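Local coordinates for protein L-glyceraldehyde 3-phosphate reductase (Clostridium beijerinckii, PDB 6HG6) that binds NADPH in a TIM barrel of the aldo-keto reductase family and probably uses it to reduce aldehydes such as furfural and methylglyoxal, at residues Ser197-Thr202 with Gly228-Lys233; Leu261-Arg266 with Asp326-Asn331; Arg274-Ala279 with Val312-Phe317. One frame throughout, in Å; residues are numbered along the deposited sequence. Where two conformers were deposited one is given.

Contact 1 of 3, residues Ser197-Thr202 with Gly228-Lys233. With NDP (NADPH dihydro-nicotinamide-adenine-dinucleotide phosphate), chain B.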
loop_
_atom_site.group_PDB
_atom_site.type_symbol
_atom_site.label_atom_id
_atom_site.label_comp_id
_atom_site.label_asym_id
_atom_site.label_seq_id
_atom_site.Cartn_x
_atom_site.Cartn_y
_atom_site.Cartn_z
ATOM N N SER A 197 -2.039 4.283 10.939
ATOM C CA SER A 197 -1.537 3.395 12.010
ATOM C C SER A 197 -2.210 3.786 13.313
ATOM O O SER A 197 -2.831 4.844 13.384
ATOM C CB SER A 197 -0.053 3.494 12.174
ATOM O OG SER A 197 0.267 4.768 12.696
ATOM N N ILE A 198 -1.997 2.985 14.335
ATOM C CA ILE A 198 -2.431 3.372 15.701
ATOM C C ILE A 198 -1.890 4.774 16.037
ATOM O O ILE A 198 -2.617 5.519 16.723
ATOM C CB ILE A 198 -1.987 2.295 16.696
ATOM C CG1 ILE A 198 -2.839 1.039 16.488
ATOM C CG2 ILE A 198 -2.054 2.807 18.119
ATOM C CD1 ILE A 198 -2.410 -0.149 17.302
ATOM N N PHE A 199 -0.682 5.138 15.576
ATOM C CA PHE A 199 -0.032 6.444 15.888
ATOM C C PHE A 199 -0.303 7.531 14.834
ATOM O O PHE A 199 0.051 8.713 15.091
ATOM C CB PHE A 199 1.469 6.258 16.093
ATOM C CG PHE A 199 1.824 5.611 17.401
ATOM C CD1 PHE A 199 1.278 6.073 18.580
ATOM C CD2 PHE A 199 2.678 4.524 17.441
ATOM C CE1 PHE A 199 1.609 5.487 19.791
ATOM C CE2 PHE A 199 3.014 3.938 18.655
ATOM C CZ PHE A 199 2.444 4.392 19.820
ATOM N N ASP A 200 -0.955 7.216 13.727
ATOM C CA ASP A 200 -1.255 8.228 12.692
ATOM C C ASP A 200 -2.725 8.122 12.298
ATOM O O ASP A 200 -3.066 7.267 11.467
ATOM C CB ASP A 200 -0.313 8.098 11.500
ATOM C CG ASP A 200 -0.479 9.249 10.539
ATOM O OD1 ASP A 200 -1.451 10.015 10.686
ATOM O OD2 ASP A 200 0.373 9.377 9.657
ATOM N N ARG A 201 -3.538 9.015 12.849
ATOM C CA ARG A 201 -5.002 9.024 12.639
ATOM C C ARG A 201 -5.400 10.043 11.581
ATOM O O ARG A 201 -6.579 10.454 11.577
ATOM C CB ARG A 201 -5.676 9.346 13.972
ATOM C CG ARG A 201 -5.270 8.410 15.099
ATOM C CD ARG A 201 -5.403 6.927 14.764
ATOM N NE ARG A 201 -5.225 6.131 15.979
ATOM C CZ ARG A 201 -6.181 5.767 16.838
ATOM N NH1 ARG A 201 -5.847 5.073 17.907
ATOM N NH2 ARG A 201 -7.451 6.090 16.657
ATOM N N THR A 202 -4.463 10.508 10.754
ATOM C CA THR A 202 -4.738 11.555 9.749
ATOM C C THR A 202 -6.029 11.259 8.978
ATOM O O THR A 202 -6.871 12.180 8.892
ATOM C CB THR A 202 -3.568 11.756 8.776
ATOM O OG1 THR A 202 -2.472 12.170 9.576
ATOM C CG2 THR A 202 -3.850 12.808 7.716
ATOM N N GLY A 228 8.638 1.391 12.756
ATOM C CA GLY A 228 9.152 0.417 13.736
ATOM C C GLY A 228 8.669 0.681 15.151
ATOM O O GLY A 228 8.976 -0.155 16.041
ATOM N N THR A 229 7.952 1.779 15.414
ATOM C CA THR A 229 7.454 2.073 16.793
ATOM C C THR A 229 6.365 1.073 17.174
ATOM O O THR A 229 6.216 0.824 18.378
ATOM C CB THR A 229 6.959 3.508 16.994
ATOM O OG1 THR A 229 5.872 3.803 16.102
ATOM C CG2 THR A 229 8.087 4.506 16.815
ATOM N N LEU A 230 5.653 0.481 16.214
ATOM C CA LEU A 230 4.625 -0.555 16.532
ATOM C C LEU A 230 5.188 -1.952 16.241
ATOM O O LEU A 230 4.504 -2.752 15.592
ATOM C CB LEU A 230 3.315 -0.255 15.802
ATOM C CG LEU A 230 2.562 0.995 16.267
ATOM C CD1 LEU A 230 1.560 1.459 15.203
ATOM C CD2 LEU A 230 1.869 0.759 17.603
ATOM N N THR A 231 6.395 -2.228 16.752
ATOM C CA THR A 231 7.099 -3.542 16.670
ATOM C C THR A 231 7.808 -3.808 18.003
ATOM O O THR A 231 7.632 -2.998 18.932
ATOM C CB THR A 231 8.127 -3.583 15.525
ATOM O OG1 THR A 231 9.261 -2.786 15.871
ATOM C CG2 THR A 231 7.564 -3.112 14.197
ATOM N N ASP A 232 8.601 -4.883 18.069
ATOM C CA ASP A 232 9.437 -5.267 19.243
ATOM C C ASP A 232 10.681 -4.379 19.338
ATOM O O ASP A 232 11.306 -4.369 20.414
ATOM C CB ASP A 232 10.044 -6.666 19.121
ATOM C CG ASP A 232 9.064 -7.796 18.893
ATOM O OD1 ASP A 232 8.489 -7.847 17.782
ATOM O OD2 ASP A 232 8.884 -8.619 19.828
ATOM N N LYS A 233 11.057 -3.731 18.231
ATOM C CA LYS A 233 12.317 -2.955 18.056
ATOM C C LYS A 233 12.683 -2.145 19.306
ATOM O O LYS A 233 13.821 -2.302 19.759
ATOM C CB LYS A 233 12.217 -2.039 16.832
ATOM C CG LYS A 233 13.476 -1.241 16.506
ATOM C CD LYS A 233 13.347 -0.366 15.268
ATOM C CE LYS A 233 13.258 -1.124 13.956
ATOM N NZ LYS A 233 14.578 -1.640 13.519
HETATM P PA NDP B . 5.406 -1.138 7.549
HETATM O O1A NDP B . 4.889 -0.036 8.413
HETATM O O2A NDP B . 4.734 -2.463 7.381
HETATM O O5B NDP B . 6.967 -1.376 7.854
HETATM C C5B NDP B . 7.681 -2.420 7.139
HETATM C C4B NDP B . 8.971 -2.723 7.855
HETATM O O4B NDP B . 8.654 -3.074 9.227
HETATM C C3B NDP B . 9.800 -3.899 7.320
HETATM O O3B NDP B . 10.716 -3.530 6.293
HETATM C C2B NDP B . 10.527 -4.343 8.583
HETATM O O2B NDP B . 11.607 -3.437 8.785
HETATM C C1B NDP B . 9.465 -4.141 9.657
HETATM N N9A NDP B . 8.582 -5.276 9.896
HETATM C C8A NDP B . 7.652 -5.809 9.038
HETATM N N7A NDP B . 6.965 -6.795 9.559
HETATM C C5A NDP B . 7.470 -6.923 10.844
HETATM C C6A NDP B . 7.154 -7.793 11.906
HETATM N N6A NDP B . 6.215 -8.734 11.832
HETATM N N1A NDP B . 7.844 -7.647 13.067
HETATM C C2A NDP B . 8.786 -6.696 13.133
HETATM N N3A NDP B . 9.162 -5.818 12.205
HETATM C C4A NDP B . 8.459 -5.983 11.070
HETATM O O3 NDP B . 5.450 -0.575 6.033
HETATM P PN NDP B . 6.353 0.478 5.234
HETATM O O1N NDP B . 7.574 -0.248 4.778
HETATM O O2N NDP B . 6.485 1.765 5.981
HETATM O O5D NDP B . 5.399 0.745 3.961
HETATM C C5D NDP B . 4.802 -0.409 3.313
HETATM C C4D NDP B . 4.497 -0.065 1.874
HETATM O O4D NDP B . 3.562 1.029 1.836
HETATM C C3D NDP B . 5.661 0.448 1.032
HETATM O O3D NDP B . 6.490 -0.628 0.616
HETATM C C2D NDP B . 4.888 1.125 -0.106
HETATM O O2D NDP B . 4.439 0.166 -1.027
HETATM C C1D NDP B . 3.713 1.762 0.630
HETATM N N1N NDP B . 3.957 3.190 0.956
HETATM C C2N NDP B . 3.242 4.167 0.306
HETATM C C3N NDP B . 3.595 5.488 0.349
HETATM C C7N NDP B . 2.761 6.495 -0.398
HETATM O O7N NDP B . 1.831 6.126 -1.140
HETATM N N7N NDP B . 3.087 7.778 -0.246
HETATM C C4N NDP B . 4.811 5.853 1.157
HETATM C C5N NDP B . 5.377 4.758 1.974
HETATM C C6N NDP B . 4.899 3.535 1.906
HETATM P P2B NDP B . 12.937 -4.018 9.497
HETATM O O1X NDP B . 13.141 -5.501 9.260
HETATM O O2X NDP B . 14.064 -3.190 8.900
HETATM O O3X NDP B . 12.680 -3.692 10.961
#
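F199 and L230 meet at the CD2-CE2 bond of the phenyl ring: CE2 of F199 lies 3.5 Å from CD2 of L230, the ring standing obliquely to the leucine fork. The other branch of that fork, CD1, turns to the backbone side of the loop, reaching CB of I198 at 3.9 Å and CB of S197 at 4.0 Å. T229 adds its hydroxyl, with OG1 3.5 Å from CD2 of F199, but the polar partner of that oxygen is the carbonyl of A226.

Behind this first shell, S197 to D200 form a type I turn with I198 and F199 as its central residues. The turn is braced by R201, whose NE donates almost straight (171°) to O of I198 at 2.8 Å from above the carbonyl plane. On the other loop T231 OG1 bonds to O of G228 and accepts from N of K233, an ST turn, while its CG2 packs 3.7 Å from N3A of the NADPH adenine. L267 of helix 258-273 touches I198, F199 and L230 alike.

With no hydrogen bond between them, the two loops, which follow the sixth and seventh barrel strands, are joined by apolar contact, and polar bonds serve to shape each loop internally.

Contact 2 of 3, residues Leu261-Arg266 with Asp326-Asn331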
loop_
_atom_site.group_PDB
_atom_site.type_symbol
_atom_site.label_atom_id
_atom_site.label_comp_id
_atom_site.label_asym_id
_atom_site.label_seq_id
_atom_site.Cartn_x
_atom_site.Cartn_y
_atom_site.Cartn_z
ATOM N N LEU A 261 7.971 5.334 24.597
ATOM C CA LEU A 261 8.328 3.946 25.012
ATOM C C LEU A 261 7.220 3.358 25.919
ATOM O O LEU A 261 7.033 2.078 25.973
ATOM C CB LEU A 261 9.693 3.932 25.718
ATOM C CG LEU A 261 10.905 3.549 24.859
ATOM C CD1 LEU A 261 11.025 4.421 23.624
ATOM C CD2 LEU A 261 12.190 3.616 25.697
ATOM N N GLU A 262 6.592 4.264 26.741
ATOM C CA GLU A 262 5.468 3.913 27.655
ATOM C C GLU A 262 4.222 3.554 26.832
ATOM O O GLU A 262 3.542 2.577 27.188
ATOM C CB GLU A 262 5.127 5.077 28.590
ATOM C CG GLU A 262 3.962 4.799 29.535
ATOM C CD GLU A 262 4.251 3.737 30.604
ATOM O OE1 GLU A 262 5.400 3.062 30.433
ATOM O OE2 GLU A 262 3.285 3.485 31.526
ATOM N N GLN A 263 3.909 4.343 25.804
ATOM C CA GLN A 263 2.766 4.064 24.896
ATOM C C GLN A 263 2.954 2.674 24.257
ATOM O O GLN A 263 1.914 1.894 24.108
ATOM C CB GLN A 263 2.658 5.115 23.791
ATOM C CG GLN A 263 2.263 6.500 24.277
ATOM C CD GLN A 263 2.203 7.456 23.113
ATOM O OE1 GLN A 263 3.014 7.385 22.195
ATOM N NE2 GLN A 263 1.198 8.313 23.108
ATOM N N ILE A 264 4.207 2.392 23.851
ATOM C CA ILE A 264 4.592 1.137 23.152
ATOM C C ILE A 264 4.508 -0.025 24.125
ATOM O O ILE A 264 4.048 -1.100 23.719
ATOM C CB ILE A 264 5.990 1.266 22.521
ATOM C CG1 ILE A 264 5.994 2.299 21.396
ATOM C CG2 ILE A 264 6.490 -0.078 22.031
ATOM C CD1 ILE A 264 7.378 2.633 20.854
ATOM N N ARG A 265 4.932 0.191 25.374
ATOM C CA ARG A 265 4.895 -0.871 26.398
ATOM C C ARG A 265 3.419 -1.289 26.640
ATOM O O ARG A 265 3.205 -2.520 26.866
ATOM C CB ARG A 265 5.542 -0.400 27.707
ATOM C CG ARG A 265 5.576 -1.478 28.780
ATOM C CD ARG A 265 6.055 -0.930 30.106
ATOM N NE ARG A 265 5.060 -0.068 30.749
ATOM C CZ ARG A 265 3.999 -0.505 31.445
ATOM N NH1 ARG A 265 3.772 -1.810 31.566
ATOM N NH2 ARG A 265 3.149 0.364 31.986
ATOM N N ARG A 266 2.542 -0.281 26.825
ATOM C CA ARG A 266 1.106 -0.516 27.140
ATOM C C ARG A 266 0.382 -1.127 25.930
ATOM O O ARG A 266 -0.493 -1.959 26.147
ATOM C CB ARG A 266 0.397 0.773 27.562
ATOM C CG ARG A 266 0.890 1.378 28.870
ATOM C CD ARG A 266 0.227 2.731 29.047
ATOM N NE ARG A 266 -0.857 2.748 30.011
ATOM C CZ ARG A 266 -1.860 3.636 30.082
ATOM N NH1 ARG A 266 -2.004 4.598 29.183
ATOM N NH2 ARG A 266 -2.732 3.543 31.080
ATOM N N ASP A 326 -6.977 3.739 21.880
ATOM C CA ASP A 326 -7.200 5.185 21.631
ATOM C C ASP A 326 -6.658 6.031 22.794
ATOM O O ASP A 326 -5.907 7.002 22.551
ATOM C CB ASP A 326 -8.677 5.484 21.431
ATOM C CG ASP A 326 -9.171 5.069 20.056
ATOM O OD1 ASP A 326 -8.310 4.623 19.169
ATOM O OD2 ASP A 326 -10.400 5.222 19.845
ATOM N N GLU A 327 -6.957 5.674 24.025
ATOM C CA GLU A 327 -6.507 6.532 25.144
ATOM C C GLU A 327 -4.961 6.535 25.187
ATOM O O GLU A 327 -4.356 7.650 25.510
ATOM C CB GLU A 327 -7.209 6.104 26.435
ATOM C CG GLU A 327 -7.037 7.120 27.555
ATOM C CD GLU A 327 -5.742 6.998 28.333
ATOM O OE1 GLU A 327 -5.506 7.883 29.236
ATOM O OE2 GLU A 327 -5.002 5.985 28.096
ATOM N N ILE A 328 -4.344 5.362 24.879
ATOM C CA ILE A 328 -2.869 5.148 24.973
ATOM C C ILE A 328 -2.165 5.884 23.830
ATOM O O ILE A 328 -1.118 6.481 24.077
ATOM C CB ILE A 328 -2.492 3.649 24.956
ATOM C CG1 ILE A 328 -2.914 2.891 26.216
ATOM C CG2 ILE A 328 -1.003 3.479 24.718
ATOM C CD1 ILE A 328 -2.796 1.376 26.071
ATOM N N SER A 329 -2.730 5.819 22.621
ATOM C CA SER A 329 -2.188 6.423 21.373
ATOM C C SER A 329 -2.405 7.932 21.350
ATOM O O SER A 329 -1.706 8.602 20.588
ATOM C CB SER A 329 -2.828 5.806 20.162
ATOM O OG SER A 329 -2.550 4.420 20.131
ATOM N N ALA A 330 -3.361 8.432 22.128
ATOM C CA ALA A 330 -3.696 9.875 22.199
ATOM C C ALA A 330 -2.460 10.635 22.695
ATOM O O ALA A 330 -1.908 10.217 23.730
ATOM C CB ALA A 330 -4.860 10.099 23.129
ATOM N N ASN A 331 -2.020 11.665 21.962
ATOM C CA ASN A 331 -0.875 12.538 22.357
ATOM C C ASN A 331 -1.184 13.178 23.720
ATOM O O ASN A 331 -0.832 12.693 24.808
ATOM C CB ASN A 331 -0.583 13.632 21.322
ATOM C CG ASN A 331 -0.330 13.085 19.936
ATOM O OD1 ASN A 331 -0.498 11.891 19.699
ATOM N ND2 ASN A 331 0.056 13.949 19.014
ATOM O OXT ASN A 331 -1.825 14.232 23.773
#
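R266 and E327 form the salt bridge between the two helices, and it is a long one: NH1 of R266 stands 3.5 Å from OE2 of E327, and the hydrogen bond within it is weak, with an N-H...O angle of 142°. Guanidinium and carboxylate are turned 77° apart, so the two flat groups do not pair side by side. Both residues are exposed, where solvent would probably screen their attraction.

The second polar approach comes from Q263. With chi2 at 179° CD continues the line of the chain, and the amide lies at the end of helix 319-329, where NE2 is 3.1 Å from O of I328 and 3.7 Å from O of A330. OE1 of the same amide accepts from NZ of K260, one turn back on helix 258-273. Within that helix R265 grips E262 side-on, NE to OE1 and NH2 to OE2, a salt bridge between residues three apart.

I328 buries more surface than any other residue here, with branches against both Q263 and R266. CG2 rests 3.4 Å from O of Q263. CD1 reaches CB of R266 at 3.6 Å, and CG1 lies 3.5 Å from NH1 of R266, so the arginine passes over the isoleucine on its way to E327. Further along the same helix L267 and I270 also touch I328.

The backbones come close, with CA of Q263 and CA of I328 5.7 Å apart. Helix 319-329 ends here, A330 being the first residue to leave helical geometry, and N331 is the C terminus. This is helix-to-helix packing on the outside of a TIM barrel, with the C-terminal helix laid against helix 258-273, away from the cofactor.

Contact 3 of 3, residues Arg274-Ala279 with Val312-Phe317. With NDP (NADPH dihydro-nicotinamide-adenine-dinucleotide phosphate), chain B.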
loop_
_atom_site.group_PDB
_atom_site.type_symbol
_atom_site.label_atom_id
_atom_site.label_comp_id
_atom_site.label_asym_id
_atom_site.label_seq_id
_atom_site.Cartn_x
_atom_site.Cartn_y
_atom_site.Cartn_z
ATOM N N ARG A 274 -3.993 -10.652 23.518
ATOM C CA ARG A 274 -4.659 -11.133 22.276
ATOM C C ARG A 274 -3.885 -12.296 21.638
ATOM O O ARG A 274 -4.350 -12.782 20.628
ATOM C CB ARG A 274 -4.724 -10.017 21.226
ATOM C CG ARG A 274 -5.675 -8.889 21.581
ATOM C CD ARG A 274 -5.517 -7.722 20.653
ATOM N NE ARG A 274 -5.735 -8.043 19.260
ATOM C CZ ARG A 274 -6.908 -8.118 18.665
ATOM N NH1 ARG A 274 -8.020 -7.951 19.350
ATOM N NH2 ARG A 274 -6.959 -8.405 17.389
ATOM N N GLY A 275 -2.726 -12.698 22.162
ATOM C CA GLY A 275 -1.901 -13.756 21.555
ATOM C C GLY A 275 -1.188 -13.247 20.319
ATOM O O GLY A 275 -0.887 -14.052 19.455
ATOM N N GLN A 276 -0.950 -11.935 20.222
ATOM C CA GLN A 276 -0.280 -11.305 19.070
ATOM C C GLN A 276 0.982 -10.548 19.508
ATOM O O GLN A 276 1.046 -10.077 20.663
ATOM C CB GLN A 276 -1.213 -10.269 18.438
ATOM C CG GLN A 276 -2.472 -10.839 17.786
ATOM C CD GLN A 276 -3.174 -9.796 16.946
ATOM O OE1 GLN A 276 -3.695 -8.808 17.457
ATOM N NE2 GLN A 276 -3.201 -10.004 15.633
ATOM N N THR A 277 1.928 -10.378 18.581
ATOM C CA THR A 277 3.024 -9.398 18.740
ATOM C C THR A 277 2.392 -8.011 18.560
ATOM O O THR A 277 1.281 -7.925 17.961
ATOM C CB THR A 277 4.123 -9.607 17.689
ATOM O OG1 THR A 277 3.504 -9.474 16.412
ATOM C CG2 THR A 277 4.843 -10.933 17.824
ATOM N N LEU A 278 3.085 -6.959 18.999
ATOM C CA LEU A 278 2.631 -5.563 18.785
ATOM C C LEU A 278 2.447 -5.324 17.283
ATOM O O LEU A 278 1.382 -4.819 16.878
ATOM C CB LEU A 278 3.620 -4.585 19.421
ATOM C CG LEU A 278 3.289 -3.109 19.197
ATOM C CD1 LEU A 278 1.839 -2.815 19.552
ATOM C CD2 LEU A 278 4.212 -2.227 20.020
ATOM N N ALA A 279 3.415 -5.718 16.450
ATOM C CA ALA A 279 3.333 -5.556 14.982
ATOM C C ALA A 279 2.051 -6.203 14.471
ATOM O O ALA A 279 1.326 -5.568 13.657
ATOM C CB ALA A 279 4.528 -6.167 14.287
ATOM N N VAL A 312 -4.639 -11.179 9.506
ATOM C CA VAL A 312 -5.934 -11.089 8.752
ATOM C C VAL A 312 -7.000 -11.947 9.458
ATOM O O VAL A 312 -8.184 -11.777 9.113
ATOM C CB VAL A 312 -5.817 -11.483 7.255
ATOM C CG1 VAL A 312 -4.652 -10.778 6.595
ATOM C CG2 VAL A 312 -5.701 -12.988 7.033
ATOM N N HIS A 313 -6.614 -12.821 10.394
ATOM C CA HIS A 313 -7.572 -13.715 11.117
ATOM C C HIS A 313 -7.887 -13.223 12.539
ATOM O O HIS A 313 -8.599 -13.934 13.236
ATOM C CB HIS A 313 -7.049 -15.152 11.110
ATOM C CG HIS A 313 -7.012 -15.679 9.724
ATOM N ND1 HIS A 313 -5.851 -15.702 8.979
ATOM C CD2 HIS A 313 -8.012 -16.076 8.908
ATOM C CE1 HIS A 313 -6.130 -16.152 7.768
ATOM N NE2 HIS A 313 -7.453 -16.396 7.703
ATOM N N LYS A 314 -7.420 -12.031 12.926
ATOM C CA LYS A 314 -7.670 -11.430 14.262
ATOM C C LYS A 314 -7.905 -9.922 14.110
ATOM O O LYS A 314 -7.260 -9.127 14.841
ATOM C CB LYS A 314 -6.489 -11.686 15.210
ATOM C CG LYS A 314 -6.211 -13.138 15.555
ATOM C CD LYS A 314 -5.271 -13.273 16.713
ATOM C CE LYS A 314 -4.727 -14.675 16.871
ATOM N NZ LYS A 314 -3.904 -14.765 18.100
ATOM N N ILE A 315 -8.799 -9.519 13.213
ATOM C CA ILE A 315 -9.048 -8.066 12.941
ATOM C C ILE A 315 -10.173 -7.564 13.857
ATOM O O ILE A 315 -10.480 -6.360 13.812
ATOM C CB ILE A 315 -9.309 -7.824 11.453
ATOM C CG1 ILE A 315 -10.569 -8.535 10.941
ATOM C CG2 ILE A 315 -8.065 -8.233 10.664
ATOM C CD1 ILE A 315 -10.945 -8.162 9.522
ATOM N N GLY A 316 -10.746 -8.463 14.656
ATOM C CA GLY A 316 -11.778 -8.113 15.653
ATOM C C GLY A 316 -11.188 -7.631 16.969
ATOM O O GLY A 316 -10.292 -8.290 17.509
ATOM N N PHE A 317 -11.784 -6.593 17.541
ATOM C CA PHE A 317 -11.346 -5.964 18.800
ATOM C C PHE A 317 -12.574 -5.732 19.671
ATOM O O PHE A 317 -13.590 -5.324 19.099
ATOM C CB PHE A 317 -10.685 -4.623 18.500
ATOM C CG PHE A 317 -9.299 -4.726 17.925
ATOM C CD1 PHE A 317 -9.103 -5.014 16.593
ATOM C CD2 PHE A 317 -8.182 -4.606 18.738
ATOM C CE1 PHE A 317 -7.817 -5.101 16.071
ATOM C CE2 PHE A 317 -6.902 -4.673 18.206
ATOM C CZ PHE A 317 -6.717 -4.947 16.883
HETATM P PA NDP B . 5.406 -1.138 7.549
HETATM O O1A NDP B . 4.889 -0.036 8.413
HETATM O O2A NDP B . 4.734 -2.463 7.381
HETATM O O5B NDP B . 6.967 -1.376 7.854
HETATM C C5B NDP B . 7.681 -2.420 7.139
HETATM C C4B NDP B . 8.971 -2.723 7.855
HETATM O O4B NDP B . 8.654 -3.074 9.227
HETATM C C3B NDP B . 9.800 -3.899 7.320
HETATM O O3B NDP B . 10.716 -3.530 6.293
HETATM C C2B NDP B . 10.527 -4.343 8.583
HETATM O O2B NDP B . 11.607 -3.437 8.785
HETATM C C1B NDP B . 9.465 -4.141 9.657
HETATM N N9A NDP B . 8.582 -5.276 9.896
HETATM C C8A NDP B . 7.652 -5.809 9.038
HETATM N N7A NDP B . 6.965 -6.795 9.559
HETATM C C5A NDP B . 7.470 -6.923 10.844
HETATM C C6A NDP B . 7.154 -7.793 11.906
HETATM N N6A NDP B . 6.215 -8.734 11.832
HETATM N N1A NDP B . 7.844 -7.647 13.067
HETATM C C2A NDP B . 8.786 -6.696 13.133
HETATM N N3A NDP B . 9.162 -5.818 12.205
HETATM C C4A NDP B . 8.459 -5.983 11.070
HETATM O O3 NDP B . 5.450 -0.575 6.033
HETATM P PN NDP B . 6.353 0.478 5.234
HETATM O O1N NDP B . 7.574 -0.248 4.778
HETATM O O2N NDP B . 6.485 1.765 5.981
HETATM O O5D NDP B . 5.399 0.745 3.961
HETATM C C5D NDP B . 4.802 -0.409 3.313
HETATM C C4D NDP B . 4.497 -0.065 1.874
HETATM O O4D NDP B . 3.562 1.029 1.836
HETATM C C3D NDP B . 5.661 0.448 1.032
HETATM O O3D NDP B . 6.490 -0.628 0.616
HETATM C C2D NDP B . 4.888 1.125 -0.106
HETATM O O2D NDP B . 4.439 0.166 -1.027
HETATM C C1D NDP B . 3.713 1.762 0.630
HETATM N N1N NDP B . 3.957 3.190 0.956
HETATM C C2N NDP B . 3.242 4.167 0.306
HETATM C C3N NDP B . 3.595 5.488 0.349
HETATM C C7N NDP B . 2.761 6.495 -0.398
HETATM O O7N NDP B . 1.831 6.126 -1.140
HETATM N N7N NDP B . 3.087 7.778 -0.246
HETATM C C4N NDP B . 4.811 5.853 1.157
HETATM C C5N NDP B . 5.377 4.758 1.974
HETATM C C6N NDP B . 4.899 3.535 1.906
HETATM P P2B NDP B . 12.937 -4.018 9.497
HETATM O O1X NDP B . 13.141 -5.501 9.260
HETATM O O2X NDP B . 14.064 -3.190 8.900
HETATM O O3X NDP B . 12.680 -3.692 10.961
#
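R274 and F317 form a stacked cation-pi pair. The guanidinium lies flat on the phenyl ring, with the planes only 2° apart and CZ of R274 3.7 Å from the ring centroid of F317. CE2 of F317 sits over the centre of the guanidinium, whereas NH1 of R274 is displaced toward the rim of the ring.

Hydrogen bonds occupy the edge of the same guanidinium. NH1 of R274 donates to O of G316 at 2.9 Å and 162°, in the guanidinium plane, and NH2 adds a weak bond to that oxygen. From the NE side, R274 takes OE1 of Q276 between two nitrogens, with NE to OE1 at 2.8 Å; both donors come from one face of the amide plane. The bend at chi3 (58°) turns NE out of the line of the chain. A further charge partner of NH1 is E321, and these contacts together would fix the rotation of the group.

K314 supplies a bond in the reverse direction. Its extended chain passes Q276 in the opposite sense, with CB of K314 3.7 Å from NE2 of Q276, and brings NZ to O of R274 at 3.2 Å in the carbonyl plane. A weaker bond runs from NZ to O of G275. These carbonyls lie at and just past the C-terminal end of helix 258-273, closed by a Schellman motif at G275, where a positive charge would suit the helix dipole.

The contact thus ties the turn between helix 258-273 and helix 278-286 to the loop before helix 319-329. M281 of helix 278-286 touches R274, Q276 and F317, while on the cofactor side A279 packs its CB against the NADPH adenine.

How the contacts relate
From the N terminus, contact 1 comes first: it closes a loop of 25 residues between the segments after strands 189-195 and 218-222, and is complete before the others open. Contact 2 then spans the longest loop, from helix 258-273 to the C terminus, and contact 3 is nested within it. None cross. The three touch one another. R201 of contact 1 forms a salt bridge to D326 of contact 2, L230 and T231 pack on L278 and A279 of contact 3, and I264 meets L278 between contacts 2 and 3. Together they join two barrel loops to the last helices, with contacts 1 and 3 both reaching NADPH.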